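Putative Xylose isomerase (Rhodospirillum rubrum, PDB 3QXB) binds manganese and iron ions and is probably a sugar isomerase of the xylose isomerase-like TIM-barrel family, though its substrate is not established. Local coordinates at residues R118-T123 against I161-Y166; L47-V52 against A308-S313. One frame throughout, in Å; residues are numbered along the deposited sequence.

Contact 1 (R118-T123 against I161-Y166)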
loop_
_atom_site.group_PDB
_atom_site.type_symbol
_atom_site.label_atom_id
_atom_site.label_comp_id
_atom_site.label_asym_id
_atom_site.label_seq_id
_atom_site.Cartn_x
_atom_site.Cartn_y
_atom_site.Cartn_z
ATOM N N ARG A 118 -1.462 9.008 16.267
ATOM C CA ARG A 118 -2.826 9.045 15.745
ATOM C C ARG A 118 -3.464 7.662 15.728
ATOM O O ARG A 118 -4.660 7.527 16.037
ATOM C CB ARG A 118 -2.835 9.705 14.366
ATOM C CG ARG A 118 -2.518 11.199 14.445
ATOM C CD ARG A 118 -2.628 11.938 13.100
ATOM N NE ARG A 118 -4.026 11.996 12.678
ATOM C CZ ARG A 118 -4.920 12.892 13.094
ATOM N NH1 ARG A 118 -4.575 13.872 13.931
ATOM N NH2 ARG A 118 -6.163 12.840 12.632
ATOM N N ALA A 119 -2.683 6.641 15.374
ATOM C CA ALA A 119 -3.169 5.252 15.472
ATOM C C ALA A 119 -3.541 4.870 16.902
ATOM O O ALA A 119 -4.538 4.177 17.132
ATOM C CB ALA A 119 -2.118 4.259 14.917
ATOM N N ILE A 120 -2.741 5.293 17.868
ATOM C CA ILE A 120 -3.091 5.102 19.267
ATOM C C ILE A 120 -4.424 5.825 19.601
ATOM O O ILE A 120 -5.288 5.258 20.261
ATOM C CB ILE A 120 -1.960 5.630 20.175
ATOM C CG1 ILE A 120 -0.743 4.705 20.056
ATOM C CG2 ILE A 120 -2.458 5.840 21.610
ATOM C CD1 ILE A 120 0.594 5.271 20.605
ATOM N N ASP A 121 -4.594 7.066 19.148
ATOM C CA ASP A 121 -5.911 7.769 19.339
ATOM C C ASP A 121 -7.091 6.963 18.787
ATOM O O ASP A 121 -8.111 6.688 19.469
ATOM C CB ASP A 121 -5.897 9.149 18.720
ATOM C CG ASP A 121 -4.998 10.111 19.434
ATOM O OD1 ASP A 121 -4.640 9.918 20.621
ATOM O OD2 ASP A 121 -4.616 11.078 18.790
HETATM N N MSE A 122 -6.953 6.537 17.551
HETATM C CA MSE A 122 -7.993 5.674 16.920
HETATM C C MSE A 122 -8.232 4.358 17.667
HETATM O O MSE A 122 -9.392 3.879 17.898
HETATM C CB MSE A 122 -7.539 5.390 15.464
HETATM C CG MSE A 122 -8.598 4.723 14.562
HETATM SE SE MSE A 122 -7.759 4.367 12.838
HETATM C CE MSE A 122 -6.802 2.837 13.268
ATOM N N THR A 123 -7.144 3.745 18.093
ATOM C CA THR A 123 -7.276 2.473 18.838
ATOM C C THR A 123 -8.004 2.692 20.181
ATOM O O THR A 123 -8.863 1.886 20.560
ATOM C CB THR A 123 -5.892 1.841 19.027
ATOM O OG1 THR A 123 -5.271 1.653 17.735
ATOM C CG2 THR A 123 -6.010 0.496 19.805
ATOM N N ILE A 161 9.446 5.120 23.449
ATOM C CA ILE A 161 9.272 5.320 24.875
ATOM C C ILE A 161 8.195 6.335 25.170
ATOM O O ILE A 161 7.294 6.065 25.954
ATOM C CB ILE A 161 10.627 5.684 25.555
ATOM C CG1 ILE A 161 11.536 4.446 25.481
ATOM C CG2 ILE A 161 10.405 6.221 26.961
ATOM C CD1 ILE A 161 13.002 4.742 25.762
ATOM N N GLU A 162 8.289 7.493 24.539
ATOM C CA GLU A 162 7.281 8.547 24.683
ATOM C C GLU A 162 5.865 8.092 24.245
ATOM O O GLU A 162 4.860 8.443 24.866
ATOM C CB GLU A 162 7.688 9.736 23.822
ATOM C CG GLU A 162 7.238 11.047 24.366
ATOM C CD GLU A 162 7.780 12.279 23.628
ATOM O OE1 GLU A 162 8.762 12.226 22.866
ATOM O OE2 GLU A 162 7.197 13.344 23.854
ATOM N N LEU A 163 5.831 7.364 23.133
ATOM C CA LEU A 163 4.590 6.845 22.581
ATOM C C LEU A 163 3.980 5.761 23.493
ATOM O O LEU A 163 2.773 5.701 23.622
ATOM C CB LEU A 163 4.794 6.328 21.169
ATOM C CG LEU A 163 4.933 7.404 20.091
ATOM C CD1 LEU A 163 5.500 6.756 18.813
ATOM C CD2 LEU A 163 3.611 8.061 19.856
ATOM N N ALA A 164 4.800 4.933 24.136
ATOM C CA ALA A 164 4.274 3.982 25.126
ATOM C C ALA A 164 3.653 4.742 26.325
ATOM O O ALA A 164 2.597 4.362 26.808
ATOM C CB ALA A 164 5.375 2.963 25.573
ATOM N N ALA A 165 4.257 5.853 26.748
ATOM C CA ALA A 165 3.688 6.696 27.812
ATOM C C ALA A 165 2.341 7.286 27.390
ATOM O O ALA A 165 1.378 7.283 28.164
ATOM C CB ALA A 165 4.661 7.840 28.202
ATOM N N TYR A 166 2.288 7.778 26.151
ATOM C CA TYR A 166 1.019 8.274 25.613
ATOM C C TYR A 166 -0.057 7.176 25.530
ATOM O O TYR A 166 -1.203 7.402 25.903
ATOM C CB TYR A 166 1.241 8.958 24.268
ATOM C CG TYR A 166 -0.016 9.575 23.704
ATOM C CD1 TYR A 166 -0.607 10.660 24.322
ATOM C CD2 TYR A 166 -0.584 9.094 22.540
ATOM C CE1 TYR A 166 -1.728 11.224 23.820
ATOM C CE2 TYR A 166 -1.697 9.661 22.026
ATOM C CZ TYR A 166 -2.275 10.732 22.649
ATOM O OH TYR A 166 -3.429 11.326 22.128
#
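Tyr-166 meets Asp-121 through its hydroxyl: OH donates to OD1, with a modelled separation of 2.4 Å between Tyr-166 OH and Asp-121 OD1, a value so short that its exact size is doubtful. The carboxylate oxygen sits at the edge of the phenol ring, near its plane, while the carboxylate itself is turned 73° from that ring. Beside this polar pair lies Ile-120, whose two branches divide the apolar work. CG1 stands beside the backbone N (chi1 -70°), which sends CD1 toward Leu-163 and CG2 toward Tyr-166. CD1 approaches Leu-163 O at 3.7 Å and the methyl Leu-163 CD2 at 4.2 Å. CG2 comes obliquely to the ring, 3.9 Å from Tyr-166 CD2 and equally far from CE2. With CG1, CD1 and CG2 gone, as in an alanine here, a gap would probably open between the helices, leaving the Tyr-166 ring without its CG2 contact and freer to turn.

In the second shell, Lys-117 forms a salt bridge to Asp-121 OD2 and also touches Tyr-166, so the two carboxylate oxygens have different partners. Strand 130-133 backs Ile-120 through Thr-131, and Leu-163 also packs on Tyr-113 and Leu-116. The segments belong to helices 106-125 and 146-170, neighbours on the outside of the TIM barrel that run nearly parallel here, with axes 10.7 Å apart and a crossing angle of -19°. At that spacing the helices meet chiefly through side chains, with Leu-163 O the backbone atom touched. The contact therefore joins a buried aliphatic wedge to a partly exposed polar pair, where Lys-117 would be expected to favour the charged form of Asp-121 and the phenol probably steadies the carboxylate.

Contact 2 (L47-V52 against A308-S313)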
loop_
_atom_site.group_PDB
_atom_site.type_symbol
_atom_site.label_atom_id
_atom_site.label_comp_id
_atom_site.label_asym_id
_atom_site.label_seq_id
_atom_site.Cartn_x
_atom_site.Cartn_y
_atom_site.Cartn_z
ATOM N N LEU A 47 -16.082 -17.229 8.329
ATOM C CA LEU A 47 -14.791 -17.750 8.774
ATOM C C LEU A 47 -14.879 -18.509 10.096
ATOM O O LEU A 47 -13.977 -19.273 10.390
ATOM C CB LEU A 47 -13.760 -16.648 8.935
ATOM C CG LEU A 47 -13.611 -15.712 7.736
ATOM C CD1 LEU A 47 -12.500 -14.728 8.058
ATOM C CD2 LEU A 47 -13.356 -16.499 6.487
ATOM N N GLY A 48 -15.942 -18.303 10.877
ATOM C CA GLY A 48 -16.109 -19.039 12.157
ATOM C C GLY A 48 -14.994 -18.710 13.150
ATOM O O GLY A 48 -14.512 -19.568 13.832
ATOM N N LEU A 49 -14.581 -17.441 13.220
ATOM C CA LEU A 49 -13.479 -17.024 14.118
ATOM C C LEU A 49 -13.953 -15.979 15.131
ATOM O O LEU A 49 -15.021 -15.382 15.005
ATOM C CB LEU A 49 -12.314 -16.455 13.288
ATOM C CG LEU A 49 -11.593 -17.488 12.425
ATOM C CD1 LEU A 49 -10.613 -16.808 11.480
ATOM C CD2 LEU A 49 -10.866 -18.469 13.329
ATOM N N GLU A 50 -13.139 -15.772 16.140
ATOM C CA GLU A 50 -13.509 -14.909 17.263
ATOM C C GLU A 50 -12.489 -13.791 17.488
ATOM O O GLU A 50 -12.848 -12.622 17.733
ATOM C CB GLU A 50 -13.623 -15.835 18.478
ATOM C CG GLU A 50 -13.936 -15.145 19.730
ATOM C CD GLU A 50 -14.042 -16.105 20.904
ATOM O OE1 GLU A 50 -13.993 -17.356 20.693
ATOM O OE2 GLU A 50 -14.171 -15.559 22.012
ATOM N N TYR A 51 -11.221 -14.109 17.282
ATOM C CA TYR A 51 -10.130 -13.150 17.471
ATOM C C TYR A 51 -9.724 -12.409 16.188
ATOM O O TYR A 51 -9.418 -13.005 15.147
ATOM C CB TYR A 51 -8.965 -13.830 18.145
ATOM C CG TYR A 51 -9.427 -14.530 19.417
ATOM C CD1 TYR A 51 -9.744 -13.810 20.556
ATOM C CD2 TYR A 51 -9.593 -15.908 19.458
ATOM C CE1 TYR A 51 -10.192 -14.458 21.740
ATOM C CE2 TYR A 51 -10.038 -16.553 20.623
ATOM C CZ TYR A 51 -10.331 -15.816 21.756
ATOM O OH TYR A 51 -10.757 -16.464 22.901
ATOM N N VAL A 52 -9.718 -11.089 16.297
ATOM C CA VAL A 52 -9.552 -10.232 15.164
ATOM C C VAL A 52 -8.438 -9.202 15.392
ATOM O O VAL A 52 -8.297 -8.672 16.490
ATOM C CB VAL A 52 -10.855 -9.490 14.927
ATOM C CG1 VAL A 52 -10.691 -8.469 13.820
ATOM C CG2 VAL A 52 -12.038 -10.477 14.656
ATOM N N ALA A 308 -8.848 -25.183 6.513
ATOM C CA ALA A 308 -7.576 -25.905 6.473
ATOM C C ALA A 308 -6.839 -25.728 7.795
ATOM O O ALA A 308 -6.323 -26.695 8.346
ATOM C CB ALA A 308 -6.700 -25.419 5.299
ATOM N N LEU A 309 -6.813 -24.502 8.312
ATOM C CA LEU A 309 -6.146 -24.209 9.594
ATOM C C LEU A 309 -6.825 -24.934 10.757
ATOM O O LEU A 309 -6.159 -25.555 11.613
ATOM C CB LEU A 309 -6.113 -22.703 9.861
ATOM C CG LEU A 309 -5.102 -21.853 9.091
ATOM C CD1 LEU A 309 -5.458 -20.352 9.206
ATOM C CD2 LEU A 309 -3.664 -22.145 9.542
ATOM N N LYS A 310 -8.153 -24.890 10.789
ATOM C CA LYS A 310 -8.899 -25.613 11.855
ATOM C C LYS A 310 -8.748 -27.138 11.806
ATOM O O LYS A 310 -8.952 -27.797 12.824
ATOM C CB LYS A 310 -10.385 -25.252 11.811
ATOM C CG LYS A 310 -10.684 -23.830 12.307
ATOM C CD LYS A 310 -12.094 -23.431 11.958
ATOM C CE LYS A 310 -12.584 -22.267 12.793
ATOM N NZ LYS A 310 -14.048 -22.121 12.543
ATOM N N ALA A 311 -8.367 -27.669 10.644
ATOM C CA ALA A 311 -8.177 -29.089 10.413
ATOM C C ALA A 311 -6.905 -29.666 11.037
ATOM O O ALA A 311 -6.749 -30.881 11.094
ATOM C CB ALA A 311 -8.204 -29.365 8.846
ATOM N N ALA A 312 -5.994 -28.814 11.498
ATOM C CA ALA A 312 -4.754 -29.272 12.121
ATOM C C ALA A 312 -5.029 -30.047 13.413
ATOM O O ALA A 312 -6.032 -29.826 14.083
ATOM C CB ALA A 312 -3.830 -28.109 12.382
ATOM N N SER A 313 -4.148 -30.984 13.731
ATOM C CA SER A 313 -4.395 -31.929 14.821
ATOM C C SER A 313 -3.564 -31.595 16.061
ATOM O O SER A 313 -2.346 -31.729 16.040
ATOM C CB SER A 313 -4.101 -33.350 14.352
ATOM O OG SER A 313 -4.364 -34.285 15.396
#
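Gly-48 and Lys-310 have the nearest CA atoms of this contact, 9.8 Å apart, so the backbones stay well separated and a long side chain bridges them. In this TIM barrel, residues 47-50 form the turn that leads from helix 36-46 into the second barrel strand and 51-52 begin that strand, 51-55, while 308-313 hold the C-terminal end of helix 295-310 and the chain beyond it. Gly-48 is the first residue after its helix to leave helical angles, and its positive phi of 63° turns the chain toward the strand. A beta carbon at this position would clash with the ammonium group of Lys-310.

The lysine starts with CG anti to its carbonyl carbon (chi1 -72°) and is extended from there on, which carries the charged end across to the turn. On the way its CE runs past Leu-49, 4.2 Å from Leu-49 CD2, and the chain also rests on Leu-22 of the first strand. Leu-47 and Leu-49 both pack on Val-306, one turn earlier in the last helix, and Leu-47 adds Met-302 and Ile-303. The apolar side of the turn is thus seated on helix 295-310, and the lysine spans the more exposed margin. This joins the first alpha-beta turn to the closing helix of the barrel, at the end of the barrel where the strands begin. Lys-310 NZ donates to Gly-48 O at 2.9 Å, coming from above the carbonyl plane, 36° out of it; the neighbouring carbonyl, Leu-47 O, lies farther from NZ at 3.6 Å.

From the N terminus the chain lays down strand 22-25 and helix 36-46, then reaches 47-52, the first half of contact 2. It continues through strands 51-55 and 85-90 to helix 106-125, crosses strand 130-133 and returns along helix 146-170, where contact 1 closes a short loop with 37 residues between its segments. Four further strands follow before helix 295-310 brings 308-313 back to the start, closing contact 2 around 255 residues. Contact 1 is therefore nested within contact 2. The former joins neighbouring outer helices; the latter ties the barrel's last helix to its beginning. Their centres lie 31 Å apart, on opposite sides of the chain's centre, without touching.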